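Local coordinates for protein putative tryptophan halogenase (PDB 6Y1W) that is a putative flavin-dependent halogenase, expected to bind FAD and to use the reduced flavin in halogenating an aromatic substrate, at residues W29-K37 with L174-R185; E60-F69 with S348-V359. One frame throughout, in Å; residues are numbered along the deposited sequence.

Contact 1 of 2, residues W29-K37 with L174-R185; sequences WMAAAALSK and LRRFSEGFGVQR
Trp29 lies flat against the aliphatic part of Arg175, and this CH-pi contact lies at one end of the interface between helix 25-39, which follows the glycine-rich turn predicted to bind FAD, as in Rossmann-type folds, and helix 167-180. Arg175 CB sits over the ring system and CG stands 3.7 Å from the centroid of the Trp29 six-membered ring, only 12° off the normal. The arginine runs alongside the indole because its chain is extended from CG to NE, with CG anti to the backbone N (chi1 171°). Its NE then reaches Glu179 OE2 at 2.9 Å in a salt bridge that meets the oxygen from above the carboxylate plane. Arg185 approaches from another direction: its CD lies at the rim of the indole, 3.8 Å from Trp29 CZ2. Arg175 NH1 lies over the face of the Arg185 guanidinium, and Arg185 CD over that of Arg175. Glu49 accepts from both Trp29 NE1 and Arg185 NE, while Arg185 NH2 pairs with Asp51.

Further along, the axes of helix segments 29-37 and 174-180 make 31° and approach to 8.3 Å. Ser178 is the knob here, set among Trp29, Ala32, Ala33 and Ser36. Its OG, anti to the carbonyl carbon, turns back to Leu174 O at 2.7 Å, and Ser36 OG likewise bonds Ala32 O. Val183 CG2 presses on Ser36 CB at 3.4 Å, a tight fit made by the last residue of the Schellman motif that ends the helix, with Gly182 as C-prime. At the outer end the Phe181 ring covers Lys37 CA, 4.0 Å from the ring centroid, whereas Phe177 turns its edge to Ala33 O. Both serine hydroxyls donate within their own helices, and no direct hydrogen bond crosses; direct contact is by van der Waals and CH-pi packing, and Glu49 adds a polar link between Trp29 and Arg185.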
loop_
_atom_site.group_PDB
_atom_site.type_symbol
_atom_site.label_atom_id
_atom_site.label_comp_id
_atom_site.label_asym_id
_atom_site.label_seq_id
_atom_site.Cartn_x
_atom_site.Cartn_y
_atom_site.Cartn_z
ATOM N N TRP A 29 -2.860 -5.258 -28.302
ATOM C CA TRP A 29 -4.038 -4.409 -28.487
ATOM C C TRP A 29 -4.530 -3.832 -27.173
ATOM O O TRP A 29 -5.156 -2.768 -27.178
ATOM C CB TRP A 29 -5.148 -5.169 -29.246
ATOM C CG TRP A 29 -4.784 -5.344 -30.715
ATOM C CD1 TRP A 29 -4.473 -6.513 -31.351
ATOM C CD2 TRP A 29 -4.643 -4.305 -31.697
ATOM N NE1 TRP A 29 -4.176 -6.263 -32.670
ATOM C CE2 TRP A 29 -4.258 -4.914 -32.901
ATOM C CE3 TRP A 29 -4.808 -2.921 -31.662
ATOM C CZ2 TRP A 29 -4.027 -4.182 -34.075
ATOM C CZ3 TRP A 29 -4.580 -2.197 -32.808
ATOM C CH2 TRP A 29 -4.187 -2.829 -34.008
ATOM N N MET A 30 -4.287 -4.477 -26.027
ATOM C CA MET A 30 -4.545 -3.775 -24.771
ATOM C C MET A 30 -3.639 -2.554 -24.654
ATOM O O MET A 30 -4.072 -1.497 -24.182
ATOM C CB MET A 30 -4.344 -4.697 -23.558
ATOM C CG MET A 30 -5.433 -5.682 -23.287
ATOM S SD MET A 30 -5.109 -6.826 -21.907
ATOM C CE MET A 30 -5.210 -5.692 -20.517
ATOM N N ALA A 31 -2.377 -2.682 -25.057
ATOM C CA ALA A 31 -1.462 -1.542 -24.979
ATOM C C ALA A 31 -1.881 -0.451 -25.953
ATOM O O ALA A 31 -1.912 0.737 -25.604
ATOM C CB ALA A 31 -0.032 -2.014 -25.278
ATOM N N ALA A 32 -2.202 -0.843 -27.190
ATOM C CA ALA A 32 -2.625 0.138 -28.180
ATOM C C ALA A 32 -3.874 0.858 -27.724
ATOM O O ALA A 32 -4.019 2.060 -27.951
ATOM C CB ALA A 32 -2.896 -0.540 -29.522
ATOM N N ALA A 33 -4.802 0.124 -27.108
ATOM C CA ALA A 33 -6.075 0.719 -26.711
ATOM C C ALA A 33 -5.883 1.769 -25.635
ATOM O O ALA A 33 -6.401 2.890 -25.744
ATOM C CB ALA A 33 -7.030 -0.389 -26.225
ATOM N N ALA A 34 -5.148 1.425 -24.569
ATOM C CA ALA A 34 -4.969 2.375 -23.479
ATOM C C ALA A 34 -4.106 3.557 -23.912
ATOM O O ALA A 34 -4.404 4.702 -23.540
ATOM C CB ALA A 34 -4.341 1.675 -22.269
ATOM N N LEU A 35 -3.026 3.291 -24.665
ATOM C CA LEU A 35 -2.132 4.377 -25.071
ATOM C C LEU A 35 -2.837 5.330 -26.026
ATOM O O LEU A 35 -2.678 6.554 -25.910
ATOM C CB LEU A 35 -0.869 3.797 -25.720
ATOM C CG LEU A 35 0.164 4.796 -26.210
ATOM C CD1 LEU A 35 0.682 5.565 -24.969
ATOM C CD2 LEU A 35 1.322 4.047 -26.933
ATOM N N SER A 36 -3.623 4.795 -26.980
ATOM C CA SER A 36 -4.268 5.670 -27.952
ATOM C C SER A 36 -5.421 6.436 -27.320
ATOM O O SER A 36 -5.629 7.616 -27.639
ATOM C CB SER A 36 -4.731 4.880 -29.190
ATOM O OG SER A 36 -5.819 3.990 -28.878
ATOM N N LYS A 37 -6.164 5.796 -26.411
ATOM C CA LYS A 37 -7.228 6.493 -25.685
ATOM C C LYS A 37 -6.687 7.731 -24.979
ATOM O O LYS A 37 -7.204 8.841 -25.166
ATOM C CB LYS A 37 -7.889 5.535 -24.676
ATOM C CG LYS A 37 -8.590 6.248 -23.461
ATOM C CD LYS A 37 -9.820 6.957 -23.891
ATOM C CE LYS A 37 -10.566 7.556 -22.687
ATOM N NZ LYS A 37 -11.786 8.129 -23.205
ATOM N N LEU A 174 -10.564 -4.764 -28.923
ATOM C CA LEU A 174 -9.631 -3.688 -28.609
ATOM C C LEU A 174 -8.976 -3.119 -29.846
ATOM O O LEU A 174 -8.585 -1.943 -29.841
ATOM C CB LEU A 174 -8.551 -4.172 -27.648
ATOM C CG LEU A 174 -9.070 -4.599 -26.275
ATOM C CD1 LEU A 174 -7.979 -5.400 -25.563
ATOM C CD2 LEU A 174 -9.480 -3.386 -25.438
ATOM N N ARG A 175 -8.799 -3.942 -30.886
ATOM C CA ARG A 175 -8.259 -3.417 -32.132
ATOM C C ARG A 175 -9.209 -2.384 -32.723
ATOM O O ARG A 175 -8.780 -1.319 -33.188
ATOM C CB ARG A 175 -8.050 -4.541 -33.146
ATOM C CG ARG A 175 -7.701 -3.989 -34.535
ATOM C CD ARG A 175 -7.300 -5.145 -35.483
ATOM N NE ARG A 175 -7.450 -4.692 -36.858
ATOM C CZ ARG A 175 -7.390 -5.515 -37.907
ATOM N NH1 ARG A 175 -7.149 -6.801 -37.738
ATOM N NH2 ARG A 175 -7.557 -5.025 -39.144
ATOM N N ARG A 176 -10.502 -2.708 -32.735
ATOM C CA ARG A 176 -11.510 -1.768 -33.236
ATOM C C ARG A 176 -11.489 -0.476 -32.432
ATOM O O ARG A 176 -11.475 0.632 -32.986
ATOM C CB ARG A 176 -12.895 -2.399 -33.152
ATOM C CG ARG A 176 -13.167 -3.481 -34.162
ATOM C CD ARG A 176 -14.629 -3.976 -34.062
ATOM N NE ARG A 176 -14.713 -5.434 -34.175
ATOM C CZ ARG A 176 -14.505 -6.102 -35.308
ATOM N NH1 ARG A 176 -14.200 -5.446 -36.423
ATOM N NH2 ARG A 176 -14.597 -7.429 -35.329
ATOM N N PHE A 177 -11.484 -0.608 -31.114
ATOM C CA PHE A 177 -11.363 0.561 -30.231
ATOM C C PHE A 177 -10.128 1.408 -30.558
ATOM O O PHE A 177 -10.200 2.645 -30.635
ATOM C CB PHE A 177 -11.343 0.019 -28.797
ATOM C CG PHE A 177 -11.209 1.060 -27.690
ATOM C CD1 PHE A 177 -9.939 1.529 -27.306
ATOM C CD2 PHE A 177 -12.308 1.522 -26.981
ATOM C CE1 PHE A 177 -9.781 2.436 -26.260
ATOM C CE2 PHE A 177 -12.145 2.460 -25.920
ATOM C CZ PHE A 177 -10.889 2.910 -25.565
ATOM N N SER A 178 -8.982 0.751 -30.715
ATOM C CA SER A 178 -7.704 1.422 -30.945
ATOM C C SER A 178 -7.659 2.140 -32.289
ATOM O O SER A 178 -7.140 3.255 -32.383
ATOM C CB SER A 178 -6.567 0.397 -30.889
ATOM O OG SER A 178 -6.492 -0.240 -29.603
ATOM N N GLU A 179 -8.122 1.482 -33.350
ATOM C CA GLU A 179 -8.097 2.125 -34.652
ATOM C C GLU A 179 -8.939 3.399 -34.629
ATOM O O GLU A 179 -8.611 4.373 -35.327
ATOM C CB GLU A 179 -8.539 1.117 -35.723
ATOM C CG GLU A 179 -7.499 0.036 -35.917
ATOM C CD GLU A 179 -7.910 -1.061 -36.891
ATOM O OE1 GLU A 179 -9.100 -1.156 -37.251
ATOM O OE2 GLU A 179 -7.005 -1.822 -37.274
ATOM N N GLY A 180 -9.995 3.414 -33.803
ATOM C CA GLY A 180 -10.825 4.593 -33.630
ATOM C C GLY A 180 -10.115 5.776 -33.006
ATOM O O GLY A 180 -10.494 6.927 -33.235
ATOM N N PHE A 181 -9.071 5.528 -32.226
ATOM C CA PHE A 181 -8.246 6.606 -31.700
ATOM C C PHE A 181 -6.988 6.836 -32.530
ATOM O O PHE A 181 -6.084 7.551 -32.078
ATOM C CB PHE A 181 -7.871 6.304 -30.252
ATOM C CG PHE A 181 -9.021 6.442 -29.296
ATOM C CD1 PHE A 181 -9.494 7.678 -28.998
ATOM C CD2 PHE A 181 -9.642 5.324 -28.715
ATOM C CE1 PHE A 181 -10.546 7.844 -28.116
ATOM C CE2 PHE A 181 -10.708 5.493 -27.829
ATOM C CZ PHE A 181 -11.159 6.740 -27.536
ATOM N N GLY A 182 -6.927 6.283 -33.738
ATOM C CA GLY A 182 -5.879 6.603 -34.690
ATOM C C GLY A 182 -4.681 5.675 -34.763
ATOM O O GLY A 182 -3.706 6.017 -35.446
ATOM N N VAL A 183 -4.715 4.508 -34.109
ATOM C CA VAL A 183 -3.584 3.583 -34.195
ATOM C C VAL A 183 -3.477 3.077 -35.624
ATOM O O VAL A 183 -4.486 2.708 -36.249
ATOM C CB VAL A 183 -3.765 2.406 -33.219
ATOM C CG1 VAL A 183 -2.663 1.347 -33.423
ATOM C CG2 VAL A 183 -3.716 2.918 -31.784
ATOM N N GLN A 184 -2.257 3.080 -36.156
ATOM C CA GLN A 184 -1.982 2.595 -37.497
ATOM C C GLN A 184 -1.551 1.138 -37.397
ATOM O O GLN A 184 -0.534 0.847 -36.765
ATOM C CB GLN A 184 -0.868 3.422 -38.141
ATOM C CG GLN A 184 -0.439 2.869 -39.503
ATOM C CD GLN A 184 0.701 3.657 -40.146
ATOM O OE1 GLN A 184 1.009 3.457 -41.322
ATOM N NE2 GLN A 184 1.337 4.548 -39.374
ATOM N N ARG A 185 -2.303 0.232 -38.025
ATOM C CA ARG A 185 -1.958 -1.185 -38.018
ATOM C C ARG A 185 -1.182 -1.510 -39.288
ATOM O O ARG A 185 -1.580 -1.096 -40.381
ATOM C CB ARG A 185 -3.207 -2.057 -37.921
ATOM C CG ARG A 185 -2.891 -3.541 -37.888
ATOM C CD ARG A 185 -4.177 -4.342 -37.879
ATOM N NE ARG A 185 -3.941 -5.782 -37.871
ATOM C CZ ARG A 185 -3.978 -6.577 -38.937
ATOM N NH1 ARG A 185 -4.223 -6.079 -40.151
ATOM N NH2 ARG A 185 -3.755 -7.876 -38.786
#

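Contact 2 of 2, residues E60-F69 with S348-V359; sequences EATIPSLVTF and STNIHLIQRGIV. With BUD ((2S,3S)-butane-2,3-diol), chain H.
Glu60, Ser65 and the N-terminal turns of helix 350-363 make a polar seam in the flavin-dependent halogenase fold, beside Ile351, a predicted FAD-binding residue. Asn350 ND2 donates to Glu60 OE2 at 2.7 Å, nearly straight at 169°, on the syn lone pair and in the amide plane. The same oxygen accepts a hydrogen bond from water 1, which also donates to Ala61 O and accepts from Ile351 N, so one water joins the strand end to the first turn of the helix. Ser348 OG and Thr62 O both bond Lys89 NZ, the predicted catalytic lysine.

Farther along, Ser65 OG shares a hydrogen bond with His352 ND1 (2.8 Å), lying at the edge of the imidazole. Ser65 O serves Phe69 N in its own helix and also Gln355 NE2, at 2.9 Å and well above the carbonyl plane. That extended glutamine also gives NE2 to a bound MES sulfonate, while the Phe69 ring packs along its chain. Ile63 CD1 rests 3.6 Å from His352 CB, and Ile63 CB faces the butanediol C1. Water 2 closes the seam, donating to Gln355 OE1 at 2.8 Å and hydrogen-bonded to Ser65 OG.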
loop_
_atom_site.group_PDB
_atom_site.type_symbol
_atom_site.label_atom_id
_atom_site.label_comp_id
_atom_site.label_asym_id
_atom_site.label_seq_id
_atom_site.Cartn_x
_atom_site.Cartn_y
_atom_site.Cartn_z
ATOM N N GLU A 60 -10.380 -17.511 -21.513
ATOM C CA GLU A 60 -9.471 -17.068 -20.472
ATOM C C GLU A 60 -10.246 -16.461 -19.316
ATOM O O GLU A 60 -11.218 -15.735 -19.538
ATOM C CB GLU A 60 -8.489 -16.041 -21.086
ATOM C CG GLU A 60 -7.428 -15.575 -20.162
ATOM C CD GLU A 60 -6.208 -14.972 -20.889
ATOM O OE1 GLU A 60 -6.084 -15.012 -22.139
ATOM O OE2 GLU A 60 -5.333 -14.479 -20.161
ATOM N N ALA A 61 -9.813 -16.726 -18.077
ATOM C CA ALA A 61 -10.393 -16.067 -16.910
ATOM C C ALA A 61 -9.572 -14.821 -16.508
ATOM O O ALA A 61 -8.406 -14.667 -16.874
ATOM C CB ALA A 61 -10.477 -17.056 -15.739
ATOM N N THR A 62 -10.231 -13.906 -15.803
ATOM C CA THR A 62 -9.658 -12.600 -15.473
ATOM C C THR A 62 -9.928 -12.311 -13.996
ATOM O O THR A 62 -10.522 -13.126 -13.259
ATOM C CB THR A 62 -10.253 -11.458 -16.340
ATOM O OG1 THR A 62 -11.679 -11.447 -16.212
ATOM C CG2 THR A 62 -9.932 -11.628 -17.834
ATOM N N ILE A 63 -9.442 -11.168 -13.537
ATOM C CA ILE A 63 -9.656 -10.743 -12.151
ATOM C C ILE A 63 -10.165 -9.305 -12.112
ATOM O O ILE A 63 -10.207 -8.632 -13.164
ATOM C CB ILE A 63 -8.376 -10.960 -11.315
ATOM C CG1 ILE A 63 -7.164 -10.321 -11.956
ATOM C CG2 ILE A 63 -8.108 -12.485 -11.137
ATOM C CD1 ILE A 63 -5.908 -10.476 -11.041
ATOM N N PRO A 64 -10.595 -8.804 -10.950
ATOM C CA PRO A 64 -11.397 -7.564 -10.954
ATOM C C PRO A 64 -10.665 -6.332 -11.436
ATOM O O PRO A 64 -11.327 -5.334 -11.750
ATOM C CB PRO A 64 -11.824 -7.421 -9.489
ATOM C CG PRO A 64 -11.957 -8.883 -9.023
ATOM C CD PRO A 64 -10.781 -9.552 -9.678
ATOM N N SER A 65 -9.334 -6.333 -11.459
ATOM C CA SER A 65 -8.646 -5.172 -12.020
ATOM C C SER A 65 -9.086 -4.871 -13.452
ATOM O O SER A 65 -8.979 -3.716 -13.888
ATOM C CB SER A 65 -7.134 -5.393 -11.935
ATOM O OG SER A 65 -6.768 -6.564 -12.665
ATOM N N LEU A 66 -9.555 -5.869 -14.215
ATOM C CA LEU A 66 -9.955 -5.562 -15.583
ATOM C C LEU A 66 -11.206 -4.692 -15.597
ATOM O O LEU A 66 -11.423 -3.944 -16.552
ATOM C CB LEU A 66 -10.210 -6.822 -16.411
ATOM C CG LEU A 66 -10.269 -6.601 -17.930
ATOM C CD1 LEU A 66 -8.909 -6.185 -18.502
ATOM C CD2 LEU A 66 -10.717 -7.862 -18.659
ATOM N N VAL A 67 -12.060 -4.809 -14.578
ATOM C CA VAL A 67 -13.227 -3.928 -14.496
ATOM C C VAL A 67 -12.761 -2.482 -14.411
ATOM O O VAL A 67 -13.296 -1.582 -15.075
ATOM C CB VAL A 67 -14.105 -4.303 -13.288
ATOM C CG1 VAL A 67 -15.380 -3.448 -13.263
ATOM C CG2 VAL A 67 -14.478 -5.771 -13.317
ATOM N N THR A 68 -11.752 -2.239 -13.587
ATOM C CA THR A 68 -11.172 -0.901 -13.506
ATOM C C THR A 68 -10.543 -0.470 -14.824
ATOM O O THR A 68 -10.685 0.693 -15.223
ATOM C CB THR A 68 -10.147 -0.882 -12.373
ATOM O OG1 THR A 68 -10.820 -1.207 -11.156
ATOM C CG2 THR A 68 -9.494 0.507 -12.249
ATOM N N PHE A 69 -9.793 -1.353 -15.491
ATOM C CA PHE A 69 -9.206 -1.010 -16.800
ATOM C C PHE A 69 -10.265 -0.455 -17.760
ATOM O O PHE A 69 -10.048 0.555 -18.451
ATOM C CB PHE A 69 -8.561 -2.279 -17.411
ATOM C CG PHE A 69 -7.670 -2.025 -18.629
ATOM C CD1 PHE A 69 -6.541 -1.222 -18.528
ATOM C CD2 PHE A 69 -7.967 -2.642 -19.853
ATOM C CE1 PHE A 69 -5.682 -1.049 -19.651
ATOM C CE2 PHE A 69 -7.142 -2.455 -20.988
ATOM C CZ PHE A 69 -6.003 -1.674 -20.878
ATOM N N SER A 348 -5.441 -16.796 -12.578
ATOM C CA SER A 348 -5.993 -15.918 -13.617
ATOM C C SER A 348 -5.312 -14.551 -13.630
ATOM O O SER A 348 -5.975 -13.514 -13.648
ATOM C CB SER A 348 -7.523 -15.733 -13.489
ATOM O OG SER A 348 -8.227 -16.956 -13.148
ATOM N N THR A 349 -3.982 -14.547 -13.671
ATOM C CA THR A 349 -3.214 -13.303 -13.589
ATOM C C THR A 349 -2.645 -12.829 -14.935
ATOM O O THR A 349 -2.056 -11.746 -14.965
ATOM C CB THR A 349 -2.062 -13.429 -12.581
ATOM O OG1 THR A 349 -1.322 -14.651 -12.795
ATOM C CG2 THR A 349 -2.573 -13.386 -11.142
ATOM N N ASN A 350 -2.819 -13.553 -16.049
ATOM C CA ASN A 350 -2.129 -13.175 -17.300
ATOM C C ASN A 350 -2.549 -11.787 -17.794
ATOM O O ASN A 350 -1.714 -10.893 -18.023
ATOM C CB ASN A 350 -2.423 -14.224 -18.391
ATOM C CG ASN A 350 -1.941 -13.779 -19.775
ATOM O OD1 ASN A 350 -0.749 -13.545 -19.933
ATOM N ND2 ASN A 350 -2.850 -13.661 -20.779
ATOM N N ILE A 351 -3.857 -11.590 -17.997
ATOM C CA ILE A 351 -4.317 -10.293 -18.491
ATOM C C ILE A 351 -4.050 -9.179 -17.489
ATOM O O ILE A 351 -3.717 -8.050 -17.883
ATOM C CB ILE A 351 -5.795 -10.418 -18.908
ATOM C CG1 ILE A 351 -5.830 -11.057 -20.298
ATOM C CG2 ILE A 351 -6.503 -9.031 -18.936
ATOM C CD1 ILE A 351 -7.242 -11.427 -20.762
ATOM N N HIS A 352 -4.129 -9.478 -16.195
ATOM C CA HIS A 352 -3.818 -8.497 -15.160
ATOM C C HIS A 352 -2.386 -8.001 -15.283
ATOM O O HIS A 352 -2.113 -6.802 -15.126
ATOM C CB HIS A 352 -4.055 -9.141 -13.798
ATOM C CG HIS A 352 -3.483 -8.347 -12.670
ATOM N ND1 HIS A 352 -4.163 -7.304 -12.079
ATOM C CD2 HIS A 352 -2.304 -8.455 -12.016
ATOM C CE1 HIS A 352 -3.424 -6.799 -11.099
ATOM N NE2 HIS A 352 -2.294 -7.488 -11.038
ATOM N N LEU A 353 -1.446 -8.916 -15.540
ATOM C CA LEU A 353 -0.060 -8.493 -15.624
ATOM C C LEU A 353 0.191 -7.645 -16.856
ATOM O O LEU A 353 1.024 -6.745 -16.799
ATOM C CB LEU A 353 0.873 -9.701 -15.607
ATOM C CG LEU A 353 0.994 -10.265 -14.185
ATOM C CD1 LEU A 353 1.556 -11.688 -14.253
ATOM C CD2 LEU A 353 1.820 -9.385 -13.245
ATOM N N ILE A 354 -0.522 -7.902 -17.958
ATOM C CA ILE A 354 -0.474 -6.987 -19.103
ATOM C C ILE A 354 -0.988 -5.614 -18.696
ATOM O O ILE A 354 -0.357 -4.579 -18.960
ATOM C CB ILE A 354 -1.290 -7.558 -20.278
ATOM C CG1 ILE A 354 -0.617 -8.832 -20.814
ATOM C CG2 ILE A 354 -1.330 -6.506 -21.411
ATOM C CD1 ILE A 354 -1.530 -9.639 -21.786
ATOM N N GLN A 355 -2.172 -5.582 -18.068
ATOM C CA GLN A 355 -2.774 -4.317 -17.665
ATOM C C GLN A 355 -1.852 -3.545 -16.738
ATOM O O GLN A 355 -1.686 -2.327 -16.894
ATOM C CB GLN A 355 -4.104 -4.575 -16.966
ATOM C CG GLN A 355 -4.603 -3.367 -16.184
ATOM C CD GLN A 355 -5.966 -3.620 -15.563
ATOM O OE1 GLN A 355 -6.711 -4.537 -15.998
ATOM N NE2 GLN A 355 -6.340 -2.787 -14.585
ATOM N N ARG A 356 -1.233 -4.234 -15.758
ATOM C CA ARG A 356 -0.337 -3.502 -14.848
ATOM C C ARG A 356 0.827 -2.872 -15.602
ATOM O O ARG A 356 1.225 -1.736 -15.316
ATOM C CB ARG A 356 0.214 -4.422 -13.752
ATOM C CG ARG A 356 -0.846 -4.910 -12.773
ATOM C CD ARG A 356 -1.492 -3.754 -11.974
ATOM N NE ARG A 356 -0.446 -2.993 -11.309
ATOM C CZ ARG A 356 -0.365 -1.666 -11.300
ATOM N NH1 ARG A 356 -1.276 -0.927 -11.934
ATOM N NH2 ARG A 356 0.650 -1.080 -10.659
ATOM N N GLY A 357 1.416 -3.605 -16.542
ATOM C CA GLY A 357 2.534 -3.048 -17.287
ATOM C C GLY A 357 2.109 -1.815 -18.065
ATOM O O GLY A 357 2.867 -0.848 -18.175
ATOM N N ILE A 358 0.896 -1.846 -18.625
ATOM C CA ILE A 358 0.385 -0.725 -19.427
ATOM C C ILE A 358 0.061 0.471 -18.529
ATOM O O ILE A 358 0.459 1.621 -18.801
ATOM C CB ILE A 358 -0.872 -1.171 -20.206
ATOM C CG1 ILE A 358 -0.526 -2.217 -21.254
ATOM C CG2 ILE A 358 -1.584 0.072 -20.844
ATOM C CD1 ILE A 358 -1.765 -2.979 -21.779
ATOM N N VAL A 359 -0.725 0.228 -17.483
ATOM C CA VAL A 359 -1.139 1.298 -16.589
ATOM C C VAL A 359 0.080 1.928 -15.933
ATOM O O VAL A 359 0.176 3.158 -15.818
ATOM C CB VAL A 359 -2.135 0.768 -15.541
ATOM C CG1 VAL A 359 -2.390 1.838 -14.424
ATOM C CG2 VAL A 359 -3.450 0.432 -16.238
HETATM C C1 BUD H . -7.783 -11.041 -7.526
HETATM O O1 BUD H . -7.482 -12.874 -6.047
HETATM C C2 BUD H . -7.153 -11.515 -6.216
HETATM O O2 BUD H . -7.091 -11.017 -3.808
HETATM C C3 BUD H . -7.702 -10.691 -5.047
HETATM C C4 BUD H . -7.471 -9.203 -5.342
HETATM O O HOH W 1 -6.019 -13.709 -17.620
HETATM O O HOH W 2 -6.803 -7.215 -15.355
#

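Contact 2 is buried near the middle of the chain, whereas contact 1 lies farther out, about 22 Å from the chain centre, and is partly exposed at its phenylalanine and arginine ends. Their centres are about 17 Å apart, yet the two touch: Ile358 of 348-359 packs on Met30, Ala31 and Ala34 of 29-37, and Met30 also meets Phe69. Helix 25-39 thus has helix 167-180 against it in contact 1 and helices 65-73 and 350-363 from contact 2. The chemistry differs too. The inner contact is crossed by direct and water-mediated hydrogen bonds next to the predicted active-site Lys89 and FAD-binding Ile351; the outer one relies on close packing, its charges paired beside the interface.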